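Local coordinates for protein ribokinase (Giardia lamblia, PDB 6WHJ) that probably phosphorylates ribose at O-5 with ATP and magnesium, feeding ribose 5-phosphate into nucleotide synthesis and the pentose phosphate pathway, at residues R309-R321 with V328-K340. Numbering follows the deposited sequence.
Sequences RFASVAAGISVTR and VPRRQEVDDALSK
F310 enters helix 331-340 as a knob, taking a hole formed by R331, V334, D335 and L338. Its CG lies opposite the backbone N (chi1 179°), which carries the ring across to the second helix. There V334 CG1 sits over one ring face in a CH-pi contact, 4.0 Å from the F310 centroid. L338 CD2 and the R331 side chain come in at the ring edge, with F310 CZ 3.5 Å above the middle of the R331 guanidinium plane; the two planes are 66° apart, so the ring edge points at the guanidinium face. A salt bridge from R331 NE to D335 OD2 (2.8 Å) helps hold that guanidinium in place, and E286 and the carbonyl of V55 take its other nitrogens.

The tight part of the contact continues along V313, A314 and I317. The axes of segments 309-318 and 331-340 cross at 110°, and A314 CB meets V334 CG2 at 4.0 Å where the backbones come nearest. V313 spreads its methyls between A337 and L338, while I317 reaches A337 with CD1 and rests CG2 against P329 CB.

Toward solvent the packing gives way to charge: R321, extended from CG to NE, brings NH2 to E333 OE2 in a salt bridge, NH1 adding a weak, bent bond. R321 and S318 belong to a predicted potassium site of this PfkB-family kinase.

Helix 272-287 backs F310 and A314, helix 44-55 packs on F310 and V328, and strand 255-258 touches R309 and S312.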
loop_
_atom_site.group_PDB
_atom_site.type_symbol
_atom_site.label_atom_id
_atom_site.label_comp_id
_atom_site.label_asym_id
_atom_site.label_seq_id
_atom_site.Cartn_x
_atom_site.Cartn_y
_atom_site.Cartn_z
ATOM N N ARG B 309 -6.057 12.414 32.523
ATOM C CA ARG B 309 -7.456 12.021 32.690
ATOM C C ARG B 309 -8.308 12.583 31.563
ATOM O O ARG B 309 -9.171 11.890 31.014
ATOM C CB ARG B 309 -8.007 12.497 34.038
ATOM C CG ARG B 309 -7.565 11.693 35.242
ATOM C CD ARG B 309 -8.309 12.138 36.511
ATOM N NE ARG B 309 -7.721 13.316 37.160
ATOM C CZ ARG B 309 -6.731 13.261 38.048
ATOM N NH1 ARG B 309 -6.206 12.092 38.390
ATOM N NH2 ARG B 309 -6.258 14.372 38.587
ATOM N N PHE B 310 -8.060 13.838 31.198
ATOM C CA PHE B 310 -8.755 14.454 30.081
ATOM C C PHE B 310 -8.450 13.714 28.786
ATOM O O PHE B 310 -9.362 13.391 28.015
ATOM C CB PHE B 310 -8.329 15.922 30.014
ATOM C CG PHE B 310 -8.944 16.717 28.904
ATOM C CD1 PHE B 310 -10.144 17.373 29.091
ATOM C CD2 PHE B 310 -8.279 16.881 27.703
ATOM C CE1 PHE B 310 -10.694 18.143 28.078
ATOM C CE2 PHE B 310 -8.819 17.648 26.696
ATOM C CZ PHE B 310 -10.026 18.275 26.879
ATOM N N ALA B 311 -7.183 13.351 28.578
ATOM C CA ALA B 311 -6.803 12.669 27.344
ATOM C C ALA B 311 -7.439 11.291 27.260
ATOM O O ALA B 311 -7.792 10.837 26.165
ATOM C CB ALA B 311 -5.281 12.573 27.236
ATOM N N SER B 312 -7.585 10.606 28.402
ATOM C CA SER B 312 -8.242 9.297 28.404
ATOM C C SER B 312 -9.697 9.395 27.951
ATOM O O SER B 312 -10.157 8.586 27.139
ATOM C CB SER B 312 -8.165 8.667 29.799
ATOM O OG SER B 312 -6.818 8.507 30.196
ATOM N N VAL B 313 -10.430 10.392 28.450
ATOM C CA VAL B 313 -11.831 10.543 28.081
ATOM C C VAL B 313 -11.949 10.807 26.585
ATOM O O VAL B 313 -12.813 10.236 25.903
ATOM C CB VAL B 313 -12.482 11.659 28.923
ATOM C CG1 VAL B 313 -13.910 11.954 28.461
ATOM C CG2 VAL B 313 -12.466 11.289 30.401
ATOM N N ALA B 314 -11.077 11.666 26.046
ATOM C CA ALA B 314 -11.110 11.937 24.614
ATOM C C ALA B 314 -10.737 10.700 23.806
ATOM O O ALA B 314 -11.383 10.396 22.795
ATOM C CB ALA B 314 -10.189 13.106 24.281
ATOM N N ALA B 315 -9.710 9.966 24.235
ATOM C CA ALA B 315 -9.342 8.747 23.521
ATOM C C ALA B 315 -10.426 7.684 23.651
ATOM O O ALA B 315 -10.710 6.952 22.692
ATOM C CB ALA B 315 -8.001 8.217 24.031
ATOM N N GLY B 316 -11.062 7.603 24.821
ATOM C CA GLY B 316 -12.135 6.644 24.996
ATOM C C GLY B 316 -13.330 6.930 24.109
ATOM O O GLY B 316 -14.051 6.011 23.717
ATOM N N ILE B 317 -13.581 8.204 23.808
ATOM C CA ILE B 317 -14.639 8.518 22.856
ATOM C C ILE B 317 -14.207 8.151 21.442
ATOM O O ILE B 317 -14.992 7.582 20.673
ATOM C CB ILE B 317 -15.055 9.996 22.978
ATOM C CG1 ILE B 317 -15.673 10.258 24.360
ATOM C CG2 ILE B 317 -16.033 10.375 21.870
ATOM C CD1 ILE B 317 -15.887 11.736 24.690
ATOM N N SER B 318 -12.948 8.441 21.084
ATOM C CA SER B 318 -12.472 8.197 19.723
ATOM C C SER B 318 -12.529 6.718 19.344
ATOM O O SER B 318 -12.771 6.387 18.176
ATOM C CB SER B 318 -11.045 8.724 19.559
ATOM O OG SER B 318 -10.132 7.989 20.353
ATOM N N VAL B 319 -12.303 5.811 20.301
ATOM C CA VAL B 319 -12.351 4.388 19.980
ATOM C C VAL B 319 -13.766 3.886 19.740
ATOM O O VAL B 319 -13.930 2.768 19.243
ATOM C CB VAL B 319 -11.687 3.510 21.065
ATOM C CG1 VAL B 319 -10.181 3.712 21.071
ATOM C CG2 VAL B 319 -12.283 3.785 22.433
ATOM N N THR B 320 -14.791 4.676 20.072
ATOM C CA THR B 320 -16.166 4.319 19.737
ATOM C C THR B 320 -16.568 4.778 18.342
ATOM O O THR B 320 -17.718 4.573 17.940
ATOM C CB THR B 320 -17.153 4.887 20.774
ATOM O OG1 THR B 320 -17.216 6.317 20.683
ATOM C CG2 THR B 320 -16.733 4.481 22.180
ATOM N N ARG B 321 -15.642 5.372 17.592
ATOM C CA ARG B 321 -15.916 5.905 16.270
ATOM C C ARG B 321 -14.836 5.451 15.300
ATOM O O ARG B 321 -13.699 5.172 15.695
ATOM C CB ARG B 321 -15.974 7.437 16.293
ATOM C CG ARG B 321 -16.835 7.994 17.407
ATOM C CD ARG B 321 -16.639 9.484 17.583
ATOM N NE ARG B 321 -17.574 10.006 18.570
ATOM C CZ ARG B 321 -17.720 11.291 18.857
ATOM N NH1 ARG B 321 -16.986 12.201 18.231
ATOM N NH2 ARG B 321 -18.603 11.662 19.771
ATOM N N VAL B 328 -11.795 11.907 16.332
ATOM C CA VAL B 328 -11.453 12.794 17.446
ATOM C C VAL B 328 -12.686 13.626 17.789
ATOM O O VAL B 328 -13.304 14.211 16.883
ATOM C CB VAL B 328 -10.255 13.673 17.082
ATOM C CG1 VAL B 328 -9.935 14.648 18.203
ATOM C CG2 VAL B 328 -9.049 12.796 16.816
ATOM N N PRO B 329 -13.126 13.657 19.041
ATOM C CA PRO B 329 -14.379 14.346 19.370
ATOM C C PRO B 329 -14.199 15.858 19.495
ATOM O O PRO B 329 -13.092 16.381 19.638
ATOM C CB PRO B 329 -14.779 13.723 20.715
ATOM C CG PRO B 329 -13.481 13.284 21.331
ATOM C CD PRO B 329 -12.540 12.955 20.198
ATOM N N ARG B 330 -15.335 16.556 19.476
ATOM C CA ARG B 330 -15.361 17.984 19.757
ATOM C C ARG B 330 -15.212 18.218 21.259
ATOM O O ARG B 330 -15.562 17.363 22.077
ATOM C CB ARG B 330 -16.656 18.614 19.240
ATOM N N ARG B 331 -14.684 19.391 21.618
ATOM C CA ARG B 331 -14.426 19.704 23.024
ATOM C C ARG B 331 -15.668 19.557 23.903
ATOM O O ARG B 331 -15.582 19.042 25.025
ATOM C CB ARG B 331 -13.861 21.115 23.150
ATOM C CG ARG B 331 -13.568 21.537 24.580
ATOM C CD ARG B 331 -12.675 20.537 25.282
ATOM N NE ARG B 331 -12.306 20.984 26.619
ATOM C CZ ARG B 331 -11.183 21.646 26.889
ATOM N NH1 ARG B 331 -10.904 22.024 28.125
ATOM N NH2 ARG B 331 -10.330 21.930 25.919
ATOM N N GLN B 332 -16.827 20.030 23.436
ATOM C CA GLN B 332 -18.028 19.900 24.254
ATOM C C GLN B 332 -18.333 18.436 24.538
ATOM O O GLN B 332 -18.763 18.088 25.645
ATOM C CB GLN B 332 -19.217 20.592 23.584
ATOM C CG GLN B 332 -20.322 21.003 24.560
ATOM C CD GLN B 332 -19.817 21.849 25.735
ATOM O OE1 GLN B 332 -20.297 21.713 26.864
ATOM N NE2 GLN B 332 -18.855 22.733 25.467
ATOM N N GLU B 333 -18.130 17.563 23.546
ATOM C CA GLU B 333 -18.320 16.132 23.775
ATOM C C GLU B 333 -17.372 15.612 24.846
ATOM O O GLU B 333 -17.766 14.792 25.683
ATOM C CB GLU B 333 -18.126 15.353 22.474
ATOM C CG GLU B 333 -19.091 15.724 21.370
ATOM C CD GLU B 333 -18.654 15.172 20.032
ATOM O OE1 GLU B 333 -18.700 15.913 19.024
ATOM O OE2 GLU B 333 -18.245 13.995 19.998
ATOM N N VAL B 334 -16.111 16.058 24.821
ATOM C CA VAL B 334 -15.156 15.663 25.857
ATOM C C VAL B 334 -15.555 16.246 27.208
ATOM O O VAL B 334 -15.580 15.538 28.222
ATOM C CB VAL B 334 -13.727 16.089 25.471
ATOM C CG1 VAL B 334 -12.740 15.610 26.518
ATOM C CG2 VAL B 334 -13.346 15.551 24.120
ATOM N N ASP B 335 -15.887 17.543 27.240
ATOM C CA ASP B 335 -16.313 18.171 28.492
ATOM C C ASP B 335 -17.554 17.495 29.064
ATOM O O ASP B 335 -17.653 17.300 30.282
ATOM C CB ASP B 335 -16.587 19.665 28.298
ATOM C CG ASP B 335 -15.321 20.488 28.159
ATOM O OD1 ASP B 335 -15.434 21.673 27.775
ATOM O OD2 ASP B 335 -14.219 19.959 28.423
ATOM N N ASP B 336 -18.518 17.147 28.206
ATOM C CA ASP B 336 -19.748 16.538 28.701
ATOM C C ASP B 336 -19.464 15.194 29.364
ATOM O O ASP B 336 -19.896 14.943 30.493
ATOM C CB ASP B 336 -20.759 16.365 27.562
ATOM C CG ASP B 336 -21.362 17.685 27.093
ATOM O OD1 ASP B 336 -21.812 17.743 25.930
ATOM O OD2 ASP B 336 -21.369 18.668 27.866
ATOM N N ALA B 337 -18.717 14.321 28.682
ATOM C CA ALA B 337 -18.471 12.990 29.223
ATOM C C ALA B 337 -17.560 13.025 30.444
ATOM O O ALA B 337 -17.619 12.118 31.284
ATOM C CB ALA B 337 -17.884 12.089 28.137
ATOM N N LEU B 338 -16.709 14.051 30.562
ATOM C CA LEU B 338 -15.867 14.192 31.749
ATOM C C LEU B 338 -16.704 14.533 32.977
ATOM O O LEU B 338 -16.344 14.161 34.101
ATOM C CB LEU B 338 -14.796 15.260 31.507
ATOM C CG LEU B 338 -13.605 15.378 32.470
ATOM C CD1 LEU B 338 -12.968 14.027 32.737
ATOM C CD2 LEU B 338 -12.557 16.352 31.961
ATOM N N SER B 339 -17.829 15.224 32.774
ATOM C CA SER B 339 -18.712 15.585 33.880
ATOM C C SER B 339 -19.446 14.363 34.421
ATOM O O SER B 339 -19.546 14.174 35.639
ATOM C CB SER B 339 -19.712 16.645 33.419
ATOM O OG SER B 339 -19.071 17.631 32.630
ATOM N N LYS B 340 -19.988 13.532 33.525
ATOM C CA LYS B 340 -20.660 12.314 33.964
ATOM C C LYS B 340 -19.673 11.346 34.613
ATOM O O LYS B 340 -20.015 10.666 35.589
ATOM C CB LYS B 340 -21.382 11.660 32.783
#